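Local coordinates for protein acetyltransferase (PDB 2FSR) that probably transfers an acetyl group from acetyl-CoA to an acceptor substrate, as a member of the GNAT family of acetyltransferases, at residues A[49-54]-A[118-123]; A[102-107]-A[134-139]. All coordinates share one frame; numbering follows the deposited sequence.

Contact 1 of 2, residues A[49-54]-A[118-123]; sequences RDFMAS and LLYEGH. With FMT (formic acid), chain B.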
loop_
_atom_site.group_PDB
_atom_site.type_symbol
_atom_site.label_atom_id
_atom_site.label_comp_id
_atom_site.label_asym_id
_atom_site.label_seq_id
_atom_site.Cartn_x
_atom_site.Cartn_y
_atom_site.Cartn_z
ATOM N N ARG A 49 0.462 14.050 -5.290
ATOM C CA ARG A 49 0.552 15.262 -4.486
ATOM C C ARG A 49 -0.823 15.936 -4.426
ATOM O O ARG A 49 -1.236 16.404 -3.367
ATOM C CB ARG A 49 1.609 16.207 -5.080
ATOM C CG ARG A 49 1.700 17.574 -4.447
ATOM C CD ARG A 49 1.954 17.541 -2.943
ATOM N NE ARG A 49 1.821 18.895 -2.387
ATOM C CZ ARG A 49 1.371 19.186 -1.168
ATOM N NH1 ARG A 49 1.013 18.217 -0.318
ATOM N NH2 ARG A 49 1.262 20.458 -0.778
ATOM N N ASP A 50 -1.522 15.989 -5.560
ATOM C CA ASP A 50 -2.898 16.509 -5.588
ATOM C C ASP A 50 -3.745 15.813 -4.518
ATOM O O ASP A 50 -4.418 16.475 -3.713
ATOM C CB ASP A 50 -3.555 16.307 -6.967
ATOM C CG ASP A 50 -3.017 17.249 -8.047
ATOM O OD1 ASP A 50 -2.269 18.205 -7.739
ATOM O OD2 ASP A 50 -3.367 17.020 -9.231
ATOM N N PHE A 51 -3.656 14.488 -4.469
ATOM C CA PHE A 51 -4.414 13.723 -3.482
ATOM C C PHE A 51 -3.968 14.079 -2.056
ATOM O O PHE A 51 -4.790 14.378 -1.181
ATOM C CB PHE A 51 -4.241 12.213 -3.720
ATOM C CG PHE A 51 -4.815 11.353 -2.614
ATOM C CD1 PHE A 51 -6.165 11.056 -2.595
ATOM C CD2 PHE A 51 -4.009 10.859 -1.602
ATOM C CE1 PHE A 51 -6.711 10.260 -1.562
ATOM C CE2 PHE A 51 -4.545 10.064 -0.570
ATOM C CZ PHE A 51 -5.896 9.772 -0.562
HETATM N N MSE A 52 -2.656 14.030 -1.824
HETATM C CA MSE A 52 -2.108 14.205 -0.483
HETATM C C MSE A 52 -2.282 15.603 0.095
HETATM O O MSE A 52 -2.284 15.771 1.315
HETATM C CB MSE A 52 -0.631 13.778 -0.442
HETATM C CG MSE A 52 -0.435 12.311 -0.763
HETATM SE SE MSE A 52 -0.874 11.197 0.790
HETATM C CE MSE A 52 0.918 11.300 1.607
ATOM N N ALA A 53 -2.455 16.597 -0.783
ATOM C CA ALA A 53 -2.665 17.978 -0.345
ATOM C C ALA A 53 -4.136 18.261 -0.014
ATOM O O ALA A 53 -4.444 19.294 0.575
ATOM C CB ALA A 53 -2.180 18.930 -1.423
ATOM N N SER A 54 -5.013 17.337 -0.410
ATOM C CA SER A 54 -6.460 17.568 -0.449
ATOM C C SER A 54 -7.175 16.996 0.774
ATOM O O SER A 54 -6.642 16.131 1.461
ATOM C CB SER A 54 -7.035 16.924 -1.710
ATOM O OG SER A 54 -7.245 15.531 -1.538
ATOM N N LEU A 118 -4.818 3.603 -1.050
ATOM C CA LEU A 118 -5.556 4.830 -1.298
ATOM C C LEU A 118 -6.031 4.811 -2.750
ATOM O O LEU A 118 -5.386 4.230 -3.627
ATOM C CB LEU A 118 -4.695 6.070 -1.024
ATOM C CG LEU A 118 -3.441 6.258 -1.889
ATOM C CD1 LEU A 118 -3.752 7.068 -3.165
ATOM C CD2 LEU A 118 -2.347 6.957 -1.081
ATOM N N LEU A 119 -7.179 5.449 -2.988
ATOM C CA LEU A 119 -7.722 5.641 -4.332
ATOM C C LEU A 119 -7.964 7.107 -4.589
ATOM O O LEU A 119 -8.421 7.841 -3.697
ATOM C CB LEU A 119 -9.041 4.875 -4.520
ATOM C CG LEU A 119 -8.960 3.350 -4.530
ATOM C CD1 LEU A 119 -10.368 2.757 -4.702
ATOM C CD2 LEU A 119 -8.033 2.815 -5.628
ATOM N N TYR A 120 -7.654 7.534 -5.810
ATOM C CA TYR A 120 -7.901 8.897 -6.221
ATOM C C TYR A 120 -9.391 9.093 -6.461
ATOM O O TYR A 120 -10.141 8.139 -6.638
ATOM C CB TYR A 120 -7.126 9.207 -7.497
ATOM C CG TYR A 120 -5.614 9.110 -7.319
ATOM C CD1 TYR A 120 -5.011 9.421 -6.094
ATOM C CD2 TYR A 120 -4.803 8.744 -8.373
ATOM C CE1 TYR A 120 -3.613 9.346 -5.936
ATOM C CE2 TYR A 120 -3.402 8.671 -8.234
ATOM C CZ TYR A 120 -2.829 8.958 -7.007
ATOM O OH TYR A 120 -1.451 8.887 -6.879
ATOM N N GLU A 121 -9.784 10.357 -6.491
ATOM C CA GLU A 121 -11.177 10.729 -6.584
ATOM C C GLU A 121 -11.837 10.164 -7.839
ATOM O O GLU A 121 -11.297 10.271 -8.948
ATOM C CB GLU A 121 -11.287 12.243 -6.581
ATOM C CG GLU A 121 -12.689 12.721 -6.388
ATOM C CD GLU A 121 -12.735 14.214 -6.296
ATOM O OE1 GLU A 121 -12.324 14.896 -7.269
ATOM O OE2 GLU A 121 -13.197 14.691 -5.245
ATOM N N GLY A 122 -13.019 9.568 -7.648
ATOM C CA GLY A 122 -13.808 9.043 -8.755
ATOM C C GLY A 122 -13.758 7.529 -8.922
ATOM O O GLY A 122 -14.455 6.963 -9.763
ATOM N N HIS A 123 -12.921 6.872 -8.128
ATOM C CA HIS A 123 -12.696 5.452 -8.338
ATOM C C HIS A 123 -13.151 4.553 -7.193
ATOM O O HIS A 123 -12.905 3.353 -7.240
ATOM C CB HIS A 123 -11.221 5.179 -8.640
ATOM C CG HIS A 123 -10.687 5.992 -9.769
ATOM N ND1 HIS A 123 -11.006 5.735 -11.086
ATOM C CD2 HIS A 123 -9.890 7.086 -9.777
ATOM C CE1 HIS A 123 -10.416 6.635 -11.857
ATOM N NE2 HIS A 123 -9.741 7.467 -11.087
HETATM C C FMT B . -12.691 3.084 -12.788
HETATM O O1 FMT B . -13.041 4.055 -12.107
HETATM O O2 FMT B . -13.423 2.292 -13.405
#
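Phe51, on helix 45-53, reaches across to Leu118, Leu119 and Tyr120 at the close of a strand, and this one ring shows how one large side chain can carry most of the contact between a short helix and the end of a strand. The apolar contacts come first. A first torsion of 171° swings the Phe51 ring away from the backbone N and out toward the strand. Leu118 lays its CD1 over one face of that ring, a CH-pi contact with the carbon 4.2 Å from the ring centroid of Phe51. The second methyl of Leu118, CD2, meets Phe51 CE2 at 3.8 Å. Leu119 O makes an oblique van der Waals approach to the same ring, 3.7 Å from Phe51 CE1. Tyr120 approaches farther back, its CE1 being 3.7 Å from Phe51 CB. The Phe51 and Tyr120 rings meet obliquely, their planes at 51°.

The hydrogen bonds stay within each segment or go to the bound formic acid. Ser54 bends back, its OG 2.7 Å from Phe51 O, while Ser54 N reaches the same oxygen from the same face of the carbonyl plane; two donors thus grip one carbonyl oxygen. Beyond the strand, Tyr120 to His123 form a type II turn, with Gly122 at its third position. His123 then gives its ND1 hydrogen to O1 of a formic acid molecule, 2.8 Å away, at the ring edge; this molecule, probably from the crystallisation liquor, is also hydrogen-bonded to Tyr128 OH.

Val60 and Ser57 also touch Phe51, and Tyr120 leans on Ala47 and Tyr48. A helix packed on the central antiparallel sheet, here at its edge strand 114-119, is characteristic of the alpha-beta GNAT fold.

Contact 2 of 2, residues A[102-107]-A[134-139]; sequences IGINHG and VALRDW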
loop_
_atom_site.group_PDB
_atom_site.type_symbol
_atom_site.label_atom_id
_atom_site.label_comp_id
_atom_site.label_asym_id
_atom_site.label_seq_id
_atom_site.Cartn_x
_atom_site.Cartn_y
_atom_site.Cartn_z
ATOM N N ILE A 102 -1.178 1.002 -3.588
ATOM C CA ILE A 102 -1.209 -0.047 -2.571
ATOM C C ILE A 102 0.224 -0.276 -2.091
ATOM O O ILE A 102 1.157 -0.155 -2.884
ATOM C CB ILE A 102 -1.812 -1.372 -3.149
ATOM C CG1 ILE A 102 -2.014 -2.427 -2.052
ATOM C CG2 ILE A 102 -0.948 -1.931 -4.286
ATOM C CD1 ILE A 102 -3.117 -2.149 -1.088
ATOM N N GLY A 103 0.413 -0.570 -0.804
ATOM C CA GLY A 103 1.791 -0.802 -0.335
ATOM C C GLY A 103 1.931 -1.546 0.966
ATOM O O GLY A 103 0.995 -1.637 1.757
ATOM N N ILE A 104 3.122 -2.103 1.161
ATOM C CA ILE A 104 3.501 -2.597 2.467
ATOM C C ILE A 104 4.702 -1.787 2.954
ATOM O O ILE A 104 5.694 -1.631 2.236
ATOM C CB ILE A 104 3.812 -4.097 2.450
ATOM C CG1 ILE A 104 2.563 -4.893 2.061
ATOM C CG2 ILE A 104 4.335 -4.573 3.808
ATOM C CD1 ILE A 104 2.878 -6.326 1.629
ATOM N N ASN A 105 4.551 -1.291 4.171
ATOM C CA ASN A 105 5.450 -0.307 4.784
ATOM C C ASN A 105 6.219 -0.904 5.936
ATOM O O ASN A 105 5.649 -1.643 6.752
ATOM C CB ASN A 105 4.596 0.812 5.353
ATOM C CG ASN A 105 3.769 1.495 4.286
ATOM O OD1 ASN A 105 4.311 2.224 3.454
ATOM N ND2 ASN A 105 2.471 1.225 4.261
ATOM N N HIS A 106 7.492 -0.546 6.075
ATOM C CA HIS A 106 8.185 -0.869 7.327
ATOM C C HIS A 106 9.198 0.239 7.619
ATOM O O HIS A 106 9.074 1.348 7.075
ATOM C CB HIS A 106 8.835 -2.257 7.258
ATOM C CG HIS A 106 9.045 -2.909 8.600
ATOM N ND1 HIS A 106 9.791 -4.059 8.748
ATOM C CD2 HIS A 106 8.622 -2.569 9.845
ATOM C CE1 HIS A 106 9.809 -4.405 10.024
ATOM N NE2 HIS A 106 9.121 -3.513 10.714
ATOM N N GLY A 107 10.181 -0.063 8.456
ATOM C CA GLY A 107 11.141 0.947 8.869
ATOM C C GLY A 107 10.733 1.607 10.179
ATOM O O GLY A 107 9.757 1.200 10.816
ATOM N N VAL A 134 -5.747 -7.498 -1.650
ATOM C CA VAL A 134 -5.668 -8.968 -1.666
ATOM C C VAL A 134 -4.430 -9.423 -2.429
ATOM O O VAL A 134 -3.704 -10.335 -1.972
ATOM C CB VAL A 134 -6.949 -9.593 -2.292
ATOM C CG1 VAL A 134 -6.705 -11.034 -2.746
ATOM C CG2 VAL A 134 -8.122 -9.503 -1.303
ATOM N N ALA A 135 -4.171 -8.804 -3.579
ATOM C CA ALA A 135 -3.049 -9.196 -4.427
ATOM C C ALA A 135 -1.728 -8.970 -3.721
ATOM O O ALA A 135 -0.874 -9.862 -3.701
ATOM C CB ALA A 135 -3.086 -8.454 -5.764
ATOM N N LEU A 136 -1.547 -7.790 -3.127
ATOM C CA LEU A 136 -0.254 -7.522 -2.486
ATOM C C LEU A 136 -0.105 -8.278 -1.170
ATOM O O LEU A 136 0.994 -8.746 -0.845
ATOM C CB LEU A 136 -0.033 -6.018 -2.291
ATOM C CG LEU A 136 1.388 -5.631 -1.880
ATOM C CD1 LEU A 136 2.455 -6.078 -2.891
ATOM C CD2 LEU A 136 1.478 -4.123 -1.605
ATOM N N ARG A 137 -1.188 -8.372 -0.404
ATOM C CA ARG A 137 -1.217 -9.211 0.811
ATOM C C ARG A 137 -0.793 -10.646 0.501
ATOM O O ARG A 137 0.087 -11.207 1.174
ATOM C CB ARG A 137 -2.618 -9.223 1.424
ATOM C CG ARG A 137 -2.813 -10.192 2.612
ATOM C CD ARG A 137 -4.274 -10.571 2.786
ATOM N NE ARG A 137 -4.719 -11.510 1.753
ATOM C CZ ARG A 137 -5.988 -11.833 1.494
ATOM N NH1 ARG A 137 -6.985 -11.283 2.176
ATOM N NH2 ARG A 137 -6.257 -12.705 0.534
ATOM N N ASP A 138 -1.434 -11.253 -0.493
ATOM C CA ASP A 138 -1.112 -12.641 -0.851
ATOM C C ASP A 138 0.319 -12.778 -1.331
ATOM O O ASP A 138 1.002 -13.746 -0.982
ATOM C CB ASP A 138 -2.050 -13.138 -1.948
ATOM C CG ASP A 138 -3.454 -13.426 -1.444
ATOM O OD1 ASP A 138 -3.722 -13.267 -0.241
ATOM O OD2 ASP A 138 -4.294 -13.811 -2.285
ATOM N N TRP A 139 0.765 -11.845 -2.169
ATOM C CA TRP A 139 2.144 -11.854 -2.652
ATOM C C TRP A 139 3.121 -11.823 -1.472
ATOM O O TRP A 139 4.128 -12.549 -1.464
ATOM C CB TRP A 139 2.375 -10.657 -3.581
ATOM C CG TRP A 139 3.748 -10.612 -4.121
ATOM C CD1 TRP A 139 4.195 -11.199 -5.255
ATOM C CD2 TRP A 139 4.867 -9.928 -3.547
ATOM N NE1 TRP A 139 5.528 -10.921 -5.440
ATOM C CE2 TRP A 139 5.969 -10.153 -4.395
ATOM C CE3 TRP A 139 5.043 -9.154 -2.398
ATOM C CZ2 TRP A 139 7.243 -9.620 -4.135
ATOM C CZ3 TRP A 139 6.318 -8.621 -2.133
ATOM C CH2 TRP A 139 7.391 -8.867 -2.996
#
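Leu136 plugs into the strand between Ile102 and Ile104, and illustrates how one leucine of a helix can fit between two side chains of a strand. Its first torsion of -169° sends the chain out from the helix, and CD2 reaches the strand backbone 3.6 Å from Gly103 CA, between the Ile102 and Ile104 side chains that point toward the helix. The same methyl lies 3.9 Å from Ile102 CG1, and the branch point CG of Leu136 is 3.9 Å from Ile104 CD1. The isoleucines therefore flank the leucine along the strand.

Arg137 comes next and turns away from the strand. Its NE and NH2 both bond OD1 of Asp138, the latter at 2.7 Å, so that one carboxylate oxygen is gripped side-on from within the guanidinium plane. This salt bridge stays on the helix, and Val134 CA lies beneath one guanidinium face. Trp139, one turn on from Ala135, meets the ring of Trp80.

The axes of strand 102-105 and helix 134-139 come within 8.7 Å, their N-to-C directions 35° apart. Ala132, Ala133 and Ala140 of helix 128-143 extend the packing against the two isoleucines, Leu115 of strand 114-119 touches both of them, and Leu149 of strand 149-153 lies against Ile104 and Arg137.

Overall arrangement
Contacts 1 and 2 use opposite faces of one antiparallel sheet, a small example of how a sandwich is built from both sides. Strands 97-105 and 114-119 are neighbours in it: helix 45-53 packs on one face through contact 1, helix 128-143 on the other through contact 2. Their centres lie about 19 Å apart, and their nearest atoms about 5 Å, without touching. Contact 2 is central, its centre about 6 Å from the centre of the chain, whereas that of contact 1 is about 14 Å from it. Between them the chain runs from strand 114-119 into helix 128-143, the connection that in GNAT enzymes commonly holds the pyrophosphate of acetyl-CoA; the formic acid on His123 and Tyr128 lies in this region.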